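Local coordinates for protein guanine deaminase (Escherichia coli, PDB 6OHB) that catalyses the zinc-dependent hydrolytic deamination of guanine to xanthine and ammonia in purine degradation, at residues G77-P86 with N133-T143; R162-N173 with L203-S214. One frame throughout, in Å; residues are numbered along the deposited sequence.

Both interactions join parallel neighbours in the barrel of the amidohydrolase domain, and strands 135-141 and 164-169 lie side by side, linking them: Val140 N meets Ile164 O at 2.7 Å. Interaction 1 is the deeper, its centre about 5 Å from the centre of the chain, with every touching residue buried. Its side-chain chemistry is that of a metal site, two zinc-binding histidines against a phenylalanine. Interaction 2, centred about 16 Å out, starts as buried strand pairing and runs on into loops where Asp171, Arg172 and Asn173 are partly exposed and side chains bond to backbone carbonyls. Phe141 of the first touches Thr207 of the second.

Interaction 1 of 2, residues G77-P86 with N133-T143; sequences GFVDTHIHYP and NGTTTALVFGT. With ZN (zinc ion), chain E.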
loop_
_atom_site.group_PDB
_atom_site.type_symbol
_atom_site.label_atom_id
_atom_site.label_comp_id
_atom_site.label_asym_id
_atom_site.label_seq_id
_atom_site.Cartn_x
_atom_site.Cartn_y
_atom_site.Cartn_z
ATOM N N GLY A 77 -8.807 13.157 15.499
ATOM C CA GLY A 77 -8.466 11.744 15.552
ATOM C C GLY A 77 -9.215 10.950 14.497
ATOM O O GLY A 77 -10.374 11.232 14.181
ATOM N N PHE A 78 -8.528 9.971 13.914
ATOM C CA PHE A 78 -9.150 9.145 12.888
ATOM C C PHE A 78 -10.178 8.189 13.486
ATOM O O PHE A 78 -10.049 7.724 14.628
ATOM C CB PHE A 78 -8.088 8.365 12.109
ATOM C CG PHE A 78 -7.078 9.245 11.432
ATOM C CD1 PHE A 78 -7.486 10.343 10.690
ATOM C CD2 PHE A 78 -5.722 8.990 11.555
ATOM C CE1 PHE A 78 -6.564 11.165 10.074
ATOM C CE2 PHE A 78 -4.792 9.810 10.939
ATOM C CZ PHE A 78 -5.217 10.900 10.197
ATOM N N VAL A 79 -11.178 7.863 12.665
ATOM C CA VAL A 79 -12.323 7.047 13.052
ATOM C C VAL A 79 -12.314 5.794 12.182
ATOM O O VAL A 79 -12.535 5.869 10.965
ATOM C CB VAL A 79 -13.643 7.812 12.897
ATOM C CG1 VAL A 79 -14.813 6.929 13.306
ATOM C CG2 VAL A 79 -13.611 9.104 13.723
ATOM N N ASP A 80 -12.085 4.642 12.813
ATOM C CA ASP A 80 -11.994 3.347 12.144
ATOM C C ASP A 80 -13.302 2.594 12.375
ATOM O O ASP A 80 -13.560 2.119 13.485
ATOM C CB ASP A 80 -10.806 2.562 12.699
ATOM C CG ASP A 80 -10.411 1.384 11.824
ATOM O OD1 ASP A 80 -11.277 0.840 11.100
ATOM O OD2 ASP A 80 -9.224 0.998 11.877
ATOM N N THR A 81 -14.105 2.438 11.321
ATOM C CA THR A 81 -15.476 1.966 11.498
ATOM C C THR A 81 -15.652 0.450 11.395
ATOM O O THR A 81 -16.788 -0.021 11.524
ATOM C CB THR A 81 -16.410 2.648 10.492
ATOM O OG1 THR A 81 -16.003 2.335 9.152
ATOM C CG2 THR A 81 -16.409 4.163 10.696
ATOM N N HIS A 82 -14.585 -0.328 11.201
ATOM C CA HIS A 82 -14.695 -1.790 11.263
ATOM C C HIS A 82 -13.300 -2.375 11.442
ATOM O O HIS A 82 -12.466 -2.276 10.537
ATOM C CB HIS A 82 -15.371 -2.362 10.015
ATOM C CG HIS A 82 -15.485 -3.857 10.019
ATOM N ND1 HIS A 82 -16.360 -4.538 10.839
ATOM C CD2 HIS A 82 -14.826 -4.803 9.307
ATOM C CE1 HIS A 82 -16.240 -5.837 10.628
ATOM N NE2 HIS A 82 -15.317 -6.024 9.702
ATOM N N ILE A 83 -13.056 -2.986 12.597
ATOM C CA ILE A 83 -11.769 -3.605 12.886
ATOM C C ILE A 83 -12.009 -4.750 13.862
ATOM O O ILE A 83 -12.876 -4.664 14.736
ATOM C CB ILE A 83 -10.761 -2.557 13.416
ATOM C CG1 ILE A 83 -9.395 -3.194 13.679
ATOM C CG2 ILE A 83 -11.307 -1.838 14.651
ATOM C CD1 ILE A 83 -8.301 -2.184 13.981
ATOM N N HIS A 84 -11.264 -5.840 13.684
ATOM C CA HIS A 84 -11.385 -7.041 14.509
ATOM C C HIS A 84 -10.236 -7.053 15.524
ATOM O O HIS A 84 -9.067 -7.173 15.144
ATOM C CB HIS A 84 -11.378 -8.306 13.638
ATOM C CG HIS A 84 -12.545 -8.440 12.692
ATOM N ND1 HIS A 84 -13.587 -9.319 12.911
ATOM C CD2 HIS A 84 -12.794 -7.867 11.491
ATOM C CE1 HIS A 84 -14.443 -9.253 11.908
ATOM N NE2 HIS A 84 -13.990 -8.373 11.038
ATOM N N TYR A 85 -10.569 -6.899 16.813
ATOM C CA TYR A 85 -9.560 -6.939 17.875
ATOM C C TYR A 85 -8.750 -8.236 17.932
ATOM O O TYR A 85 -7.510 -8.156 18.007
ATOM C CB TYR A 85 -10.248 -6.625 19.215
ATOM C CG TYR A 85 -9.755 -7.370 20.445
ATOM C CD1 TYR A 85 -8.453 -7.213 20.919
ATOM C CD2 TYR A 85 -10.612 -8.207 21.158
ATOM C CE1 TYR A 85 -8.014 -7.887 22.047
ATOM C CE2 TYR A 85 -10.181 -8.883 22.292
ATOM C CZ TYR A 85 -8.884 -8.719 22.730
ATOM O OH TYR A 85 -8.455 -9.393 23.856
ATOM N N PRO A 86 -9.353 -9.446 17.932
ATOM C CA PRO A 86 -8.546 -10.658 18.154
ATOM C C PRO A 86 -7.939 -11.250 16.889
ATOM O O PRO A 86 -7.996 -12.468 16.691
ATOM C CB PRO A 86 -9.557 -11.624 18.779
ATOM C CG PRO A 86 -10.834 -11.279 18.092
ATOM C CD PRO A 86 -10.792 -9.772 17.859
ATOM N N ASN A 133 -1.209 4.898 15.233
ATOM C CA ASN A 133 -1.646 5.228 13.883
ATOM C C ASN A 133 -2.665 6.364 13.852
ATOM O O ASN A 133 -3.220 6.656 12.788
ATOM C CB ASN A 133 -2.200 3.984 13.192
ATOM C CG ASN A 133 -1.099 3.008 12.801
ATOM O OD1 ASN A 133 -0.476 3.148 11.751
ATOM N ND2 ASN A 133 -0.839 2.035 13.659
ATOM N N GLY A 134 -2.936 7.000 14.988
ATOM C CA GLY A 134 -3.833 8.136 14.990
ATOM C C GLY A 134 -5.306 7.804 15.014
ATOM O O GLY A 134 -6.125 8.705 14.808
ATOM N N THR A 135 -5.670 6.540 15.223
ATOM C CA THR A 135 -7.065 6.154 15.388
ATOM C C THR A 135 -7.473 6.377 16.839
ATOM O O THR A 135 -6.932 5.736 17.746
ATOM C CB THR A 135 -7.252 4.687 14.996
ATOM O OG1 THR A 135 -6.988 4.530 13.598
ATOM C CG2 THR A 135 -8.662 4.217 15.303
ATOM N N THR A 136 -8.431 7.276 17.072
ATOM C CA THR A 136 -8.847 7.537 18.442
ATOM C C THR A 136 -10.224 6.986 18.753
ATOM O O THR A 136 -10.568 6.850 19.930
ATOM C CB THR A 136 -8.840 9.045 18.749
ATOM O OG1 THR A 136 -9.682 9.739 17.821
ATOM C CG2 THR A 136 -7.429 9.615 18.672
ATOM N N THR A 137 -10.995 6.629 17.731
ATOM C CA THR A 137 -12.298 6.016 17.913
ATOM C C THR A 137 -12.432 4.879 16.921
ATOM O O THR A 137 -12.143 5.052 15.732
ATOM C CB THR A 137 -13.416 7.038 17.711
ATOM O OG1 THR A 137 -13.531 7.845 18.888
ATOM C CG2 THR A 137 -14.744 6.347 17.417
ATOM N N ALA A 138 -12.863 3.720 17.409
ATOM C CA ALA A 138 -13.030 2.559 16.556
ATOM C C ALA A 138 -14.309 1.828 16.926
ATOM O O ALA A 138 -14.725 1.810 18.087
ATOM C CB ALA A 138 -11.831 1.602 16.654
ATOM N N LEU A 139 -14.932 1.235 15.915
ATOM C CA LEU A 139 -16.016 0.280 16.097
ATOM C C LEU A 139 -15.387 -1.099 15.925
ATOM O O LEU A 139 -14.909 -1.436 14.838
ATOM C CB LEU A 139 -17.136 0.540 15.093
ATOM C CG LEU A 139 -18.195 -0.544 14.902
ATOM C CD1 LEU A 139 -18.896 -0.864 16.216
ATOM C CD2 LEU A 139 -19.195 -0.114 13.836
ATOM N N VAL A 140 -15.352 -1.875 17.004
ATOM C CA VAL A 140 -14.430 -2.994 17.143
ATOM C C VAL A 140 -15.224 -4.286 17.282
ATOM O O VAL A 140 -16.071 -4.407 18.174
ATOM C CB VAL A 140 -13.501 -2.816 18.358
ATOM C CG1 VAL A 140 -12.524 -3.980 18.441
ATOM C CG2 VAL A 140 -12.763 -1.487 18.291
ATOM N N PHE A 141 -14.938 -5.252 16.412
ATOM C CA PHE A 141 -15.413 -6.609 16.637
ATOM C C PHE A 141 -14.648 -7.225 17.799
ATOM O O PHE A 141 -13.415 -7.184 17.837
ATOM C CB PHE A 141 -15.236 -7.461 15.383
ATOM C CG PHE A 141 -16.521 -7.769 14.667
ATOM C CD1 PHE A 141 -17.254 -6.754 14.081
ATOM C CD2 PHE A 141 -16.988 -9.069 14.579
ATOM C CE1 PHE A 141 -18.430 -7.024 13.415
ATOM C CE2 PHE A 141 -18.163 -9.352 13.915
ATOM C CZ PHE A 141 -18.886 -8.331 13.329
ATOM N N GLY A 142 -15.380 -7.781 18.753
ATOM C CA GLY A 142 -14.761 -8.492 19.851
ATOM C C GLY A 142 -14.570 -9.978 19.621
ATOM O O GLY A 142 -14.285 -10.434 18.508
ATOM N N THR A 143 -14.733 -10.742 20.694
ATOM C CA THR A 143 -14.704 -12.191 20.675
ATOM C C THR A 143 -16.120 -12.736 20.804
ATOM O O THR A 143 -17.094 -11.995 20.955
ATOM C CB THR A 143 -13.859 -12.702 21.843
ATOM O OG1 THR A 143 -14.089 -11.859 22.987
ATOM C CG2 THR A 143 -12.388 -12.676 21.498
HETATM ZN ZN ZN E . -14.543 -7.834 9.302
HETATM O O HOH W 1 -13.573 -10.679 15.225
#
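His82 and His84 reach the zinc ion through NE2, at 2.0 and 1.9 Å, while both rings press on Phe141 of the neighbouring strand. His237 and Asp327 also bind the metal. At the far nitrogen of each imidazole a second-shell partner helps fix the ring's rotation: ND1 of His82 is bonded to His235, and ND1 of His84 donates to a water 2.7 Å away, which lies in the ring plane and is weakly bonded to Gly142 O.

Backbone bonds tie residues 77-86 to 133-143 as parallel strands. Asp80 pairs with this strand through both backbone atoms, its N donating to Thr137 O and its O accepting from Leu139 N, and Phe141 N bonds to Ile83 O at 2.7 Å. Two beta bulges interrupt the register, one between Phe78 and Val79, the other between Asp80 and Ile83. At the first, Phe78 O accepts from Thr136 N and, weakly, from Thr137 N.

These are the first two strands of the amidohydrolase TIM barrel, and the His-Ile-His sequence at the C-terminal end of the first is the superfamily's HxH metal motif.

Phe141 suits this place because a flat hydrocarbon can pack against two imidazoles without competing for the metal. The edge of His82 is directed at its face in an offset edge-to-face pair, planes at 76°, whereas CE1 of His84 lies over a face with the planes at 42°. With CG of His82 anti to the backbone N (chi1 179°), the ring swings back toward Phe141 although its CB points away.

Beyond the second bulge, Ile83 and Val140 lie side by side, CG2 to CG2 3.9 Å, their branched chains packing against Phe126 of helix 116-132. Thr136 OG1 sits 3.3 Å from Gly77 CA, where a side chain at Gly77 would collide with it.

Interaction 2 of 2, residues R162-N173 with L203-S214; sequences RMIAGKVMMDRN and LYAITPRFAPTS
Tyr204 turns one face of its ring to Ala165 O and Gly166 CA, in a parallel pairing of strands 164-169 and 203-208 joined through helix 182-196, a beta-alpha-beta unit of the TIM barrel. Gly166 CA makes a CH-pi contact 3.9 Å from the ring centroid; glycine fits because a CB here would clash with Ala205 O. Tyr204 OH then accepts from Lys167 N at 3.1 Å.

The strand bonds include Ala205 N to Ala165 O and Met169 N to Thr207 O, the latter 2.7 Å.

Apolar packing is contributed by Ile164, whose CG2 meets Ala205 CB at 3.7 Å and whose CG1 meets Leu203 CD1. Farther along, Met169 SD touches Ile206 CG2.

Side-chain polar bonds gather where the strands give way to loops. Arg172 NE, at 3.1 Å, and Asn173 ND2 approach Pro212 O from opposite faces of its carbonyl plane, so two donors grip one acceptor. The extended Arg172 chain, with CG between the backbone N and the carbonyl carbon (chi1 75°), brings the guanidinium face over Ser214 O. A leucine here would probably leave Pro212 O with Asn173 as its sole side-chain donor across this contact, and the loop 209-214 less firmly tied to 170-173.

Arg209, which probably binds substrate as in related deaminases, is salt-bridged to Glu110, which probably helps orient its guanidinium group. Its NE also makes a weak bond to Met170 SD, 3.2 Å away, with the sulfur at the guanidinium edge near its plane.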
loop_
_atom_site.group_PDB
_atom_site.type_symbol
_atom_site.label_atom_id
_atom_site.label_comp_id
_atom_site.label_asym_id
_atom_site.label_seq_id
_atom_site.Cartn_x
_atom_site.Cartn_y
_atom_site.Cartn_z
ATOM N N ARG A 162 -12.933 6.776 23.548
ATOM C CA ARG A 162 -14.276 6.543 23.021
ATOM C C ARG A 162 -14.202 5.415 21.999
ATOM O O ARG A 162 -13.659 5.592 20.903
ATOM C CB ARG A 162 -14.878 7.799 22.397
ATOM C CG ARG A 162 -16.340 7.594 21.993
ATOM C CD ARG A 162 -17.065 8.903 21.702
ATOM N NE ARG A 162 -17.299 9.711 22.902
ATOM C CZ ARG A 162 -18.343 9.575 23.717
ATOM N NH1 ARG A 162 -19.268 8.654 23.478
ATOM N NH2 ARG A 162 -18.468 10.368 24.776
ATOM N N MET A 163 -14.762 4.263 22.355
ATOM C CA MET A 163 -14.702 3.071 21.529
ATOM C C MET A 163 -16.044 2.355 21.581
ATOM O O MET A 163 -16.653 2.237 22.647
ATOM C CB MET A 163 -13.585 2.128 22.007
ATOM C CG MET A 163 -13.707 0.699 21.500
ATOM S SD MET A 163 -12.436 -0.388 22.163
ATOM C CE MET A 163 -10.959 0.353 21.465
ATOM N N ILE A 164 -16.487 1.863 20.431
ATOM C CA ILE A 164 -17.659 1.005 20.344
ATOM C C ILE A 164 -17.176 -0.420 20.111
ATOM O O ILE A 164 -16.401 -0.678 19.181
ATOM C CB ILE A 164 -18.602 1.456 19.216
ATOM C CG1 ILE A 164 -18.720 2.978 19.190
ATOM C CG2 ILE A 164 -19.970 0.795 19.369
ATOM C CD1 ILE A 164 -19.568 3.499 18.048
ATOM N N ALA A 165 -17.626 -1.342 20.957
ATOM C CA ALA A 165 -17.227 -2.735 20.855
ATOM C C ALA A 165 -18.371 -3.606 21.355
ATOM O O ALA A 165 -19.339 -3.122 21.952
ATOM C CB ALA A 165 -15.939 -3.000 21.640
ATOM N N GLY A 166 -18.254 -4.902 21.103
ATOM C CA GLY A 166 -19.271 -5.837 21.538
ATOM C C GLY A 166 -18.812 -7.263 21.343
ATOM O O GLY A 166 -17.862 -7.538 20.602
ATOM N N LYS A 167 -19.503 -8.168 22.029
ATOM C CA LYS A 167 -19.227 -9.594 21.925
ATOM C C LYS A 167 -19.802 -10.163 20.635
ATOM O O LYS A 167 -20.923 -9.833 20.239
ATOM C CB LYS A 167 -19.810 -10.328 23.130
ATOM C CG LYS A 167 -19.683 -11.833 23.079
ATOM C CD LYS A 167 -20.664 -12.488 24.037
ATOM C CE LYS A 167 -21.659 -13.364 23.294
ATOM N NZ LYS A 167 -20.992 -14.498 22.607
ATOM N N VAL A 168 -19.028 -11.031 19.982
ATOM C CA VAL A 168 -19.492 -11.682 18.764
ATOM C C VAL A 168 -20.580 -12.689 19.113
ATOM O O VAL A 168 -20.439 -13.478 20.055
ATOM C CB VAL A 168 -18.324 -12.363 18.036
ATOM C CG1 VAL A 168 -18.832 -13.120 16.817
ATOM C CG2 VAL A 168 -17.274 -11.348 17.633
ATOM N N MET A 169 -21.690 -12.634 18.380
ATOM C CA MET A 169 -22.768 -13.605 18.505
ATOM C C MET A 169 -22.696 -14.562 17.321
ATOM O O MET A 169 -22.861 -14.140 16.171
ATOM C CB MET A 169 -24.122 -12.895 18.560
ATOM C CG MET A 169 -24.229 -11.851 19.668
ATOM S SD MET A 169 -25.764 -10.897 19.633
ATOM C CE MET A 169 -26.945 -12.156 19.175
ATOM N N MET A 170 -22.455 -15.843 17.601
ATOM C CA MET A 170 -22.387 -16.863 16.553
ATOM C C MET A 170 -22.634 -18.233 17.172
ATOM O O MET A 170 -21.856 -18.675 18.024
ATOM C CB MET A 170 -21.037 -16.819 15.832
ATOM C CG MET A 170 -19.832 -16.696 16.751
ATOM S SD MET A 170 -18.260 -16.692 15.864
ATOM C CE MET A 170 -18.563 -17.966 14.650
ATOM N N ASP A 171 -23.703 -18.912 16.741
ATOM C CA ASP A 171 -24.083 -20.190 17.341
ATOM C C ASP A 171 -24.116 -21.357 16.356
ATOM O O ASP A 171 -24.515 -22.460 16.748
ATOM C CB ASP A 171 -25.438 -20.068 18.053
ATOM C CG ASP A 171 -26.597 -19.838 17.096
ATOM O OD1 ASP A 171 -26.357 -19.448 15.934
ATOM O OD2 ASP A 171 -27.757 -20.043 17.517
ATOM N N ARG A 172 -23.713 -21.160 15.101
ATOM C CA ARG A 172 -23.734 -22.256 14.141
ATOM C C ARG A 172 -22.690 -22.024 13.055
ATOM O O ARG A 172 -22.158 -20.921 12.901
ATOM C CB ARG A 172 -25.127 -22.428 13.521
ATOM C CG ARG A 172 -25.489 -21.374 12.494
ATOM C CD ARG A 172 -26.893 -21.595 11.962
ATOM N NE ARG A 172 -27.286 -20.561 11.009
ATOM C CZ ARG A 172 -28.476 -20.503 10.416
ATOM N NH1 ARG A 172 -29.396 -21.421 10.675
ATOM N NH2 ARG A 172 -28.744 -19.524 9.563
ATOM N N ASN A 173 -22.389 -23.102 12.319
ATOM C CA ASN A 173 -21.537 -23.060 11.125
ATOM C C ASN A 173 -20.127 -22.566 11.442
ATOM O O ASN A 173 -19.544 -21.773 10.700
ATOM C CB ASN A 173 -22.173 -22.212 10.022
ATOM C CG ASN A 173 -23.365 -22.889 9.385
ATOM O OD1 ASN A 173 -23.391 -24.113 9.243
ATOM N ND2 ASN A 173 -24.362 -22.103 9.002
ATOM N N LEU A 203 -18.901 2.546 24.467
ATOM C CA LEU A 203 -20.202 2.253 23.886
ATOM C C LEU A 203 -20.226 0.802 23.432
ATOM O O LEU A 203 -19.196 0.243 23.042
ATOM C CB LEU A 203 -20.512 3.183 22.703
ATOM C CG LEU A 203 -20.477 4.688 22.985
ATOM C CD1 LEU A 203 -20.375 5.496 21.700
ATOM C CD2 LEU A 203 -21.702 5.104 23.788
ATOM N N TYR A 204 -21.408 0.191 23.480
ATOM C CA TYR A 204 -21.566 -1.216 23.135
ATOM C C TYR A 204 -22.290 -1.371 21.803
ATOM O O TYR A 204 -23.217 -0.619 21.493
ATOM C CB TYR A 204 -22.316 -1.987 24.228
ATOM C CG TYR A 204 -22.305 -3.485 23.990
ATOM C CD1 TYR A 204 -23.246 -4.086 23.153
ATOM C CD2 TYR A 204 -21.348 -4.294 24.585
ATOM C CE1 TYR A 204 -23.229 -5.444 22.922
ATOM C CE2 TYR A 204 -21.328 -5.653 24.360
ATOM C CZ TYR A 204 -22.269 -6.222 23.526
ATOM O OH TYR A 204 -22.254 -7.575 23.296
ATOM N N ALA A 205 -21.869 -2.369 21.027
ATOM C CA ALA A 205 -22.496 -2.712 19.758
ATOM C C ALA A 205 -22.952 -4.163 19.795
ATOM O O ALA A 205 -22.153 -5.055 20.090
ATOM C CB ALA A 205 -21.535 -2.494 18.589
ATOM N N ILE A 206 -24.235 -4.395 19.517
ATOM C CA ILE A 206 -24.726 -5.757 19.336
ATOM C C ILE A 206 -24.113 -6.307 18.059
ATOM O O ILE A 206 -24.347 -5.781 16.964
ATOM C CB ILE A 206 -26.256 -5.798 19.280
ATOM C CG1 ILE A 206 -26.854 -5.304 20.597
ATOM C CG2 ILE A 206 -26.726 -7.213 18.980
ATOM C CD1 ILE A 206 -28.055 -4.417 20.405
ATOM N N THR A 207 -23.319 -7.366 18.189
ATOM C CA THR A 207 -22.394 -7.781 17.139
ATOM C C THR A 207 -22.608 -9.248 16.791
ATOM O O THR A 207 -21.900 -10.134 17.293
ATOM C CB THR A 207 -20.947 -7.527 17.573
ATOM O OG1 THR A 207 -20.830 -6.202 18.104
ATOM C CG2 THR A 207 -20.009 -7.659 16.410
ATOM N N PRO A 208 -23.593 -9.546 15.943
ATOM C CA PRO A 208 -23.601 -10.851 15.268
ATOM C C PRO A 208 -22.584 -10.818 14.136
ATOM O O PRO A 208 -22.539 -9.857 13.364
ATOM C CB PRO A 208 -25.036 -10.977 14.745
ATOM C CG PRO A 208 -25.509 -9.546 14.586
ATOM C CD PRO A 208 -24.767 -8.717 15.600
ATOM N N ARG A 209 -21.760 -11.867 14.042
ATOM C CA ARG A 209 -20.702 -11.880 13.036
ATOM C C ARG A 209 -21.283 -11.670 11.644
ATOM O O ARG A 209 -20.986 -10.673 10.974
ATOM C CB ARG A 209 -19.906 -13.187 13.103
ATOM C CG ARG A 209 -18.663 -13.162 12.218
ATOM C CD ARG A 209 -17.852 -14.438 12.307
ATOM N NE ARG A 209 -17.249 -14.636 13.621
ATOM C CZ ARG A 209 -16.028 -14.234 13.956
ATOM N NH1 ARG A 209 -15.263 -13.598 13.073
ATOM N NH2 ARG A 209 -15.570 -14.469 15.177
ATOM N N PHE A 210 -22.126 -12.597 11.200
ATOM C CA PHE A 210 -22.990 -12.392 10.044
ATOM C C PHE A 210 -24.112 -13.423 10.110
ATOM O O PHE A 210 -24.153 -14.271 11.008
ATOM C CB PHE A 210 -22.217 -12.470 8.718
ATOM C CG PHE A 210 -21.316 -13.677 8.585
ATOM C CD1 PHE A 210 -19.990 -13.527 8.219
ATOM C CD2 PHE A 210 -21.793 -14.952 8.816
ATOM C CE1 PHE A 210 -19.161 -14.625 8.089
ATOM C CE2 PHE A 210 -20.969 -16.052 8.686
ATOM C CZ PHE A 210 -19.653 -15.889 8.325
ATOM N N ALA A 211 -25.031 -13.336 9.151
ATOM C CA ALA A 211 -26.196 -14.218 9.162
ATOM C C ALA A 211 -25.846 -15.700 9.033
ATOM O O ALA A 211 -26.493 -16.511 9.719
ATOM C CB ALA A 211 -27.176 -13.787 8.062
ATOM N N PRO A 212 -24.878 -16.123 8.204
ATOM C CA PRO A 212 -24.563 -17.562 8.143
ATOM C C PRO A 212 -24.286 -18.212 9.488
ATOM O O PRO A 212 -24.701 -19.357 9.700
ATOM C CB PRO A 212 -23.326 -17.599 7.240
ATOM C CG PRO A 212 -23.535 -16.475 6.300
ATOM C CD PRO A 212 -24.260 -15.394 7.079
ATOM N N THR A 213 -23.622 -17.522 10.412
ATOM C CA THR A 213 -23.226 -18.139 11.669
ATOM C C THR A 213 -24.194 -17.830 12.804
ATOM O O THR A 213 -23.859 -18.050 13.971
ATOM C CB THR A 213 -21.810 -17.711 12.063
ATOM O OG1 THR A 213 -21.663 -16.293 11.901
ATOM C CG2 THR A 213 -20.766 -18.439 11.223
ATOM N N SER A 214 -25.397 -17.363 12.494
ATOM C CA SER A 214 -26.396 -17.125 13.525
ATOM C C SER A 214 -27.703 -17.800 13.144
ATOM O O SER A 214 -28.245 -17.552 12.062
ATOM C CB SER A 214 -26.610 -15.619 13.732
ATOM O OG SER A 214 -25.483 -15.039 14.373
#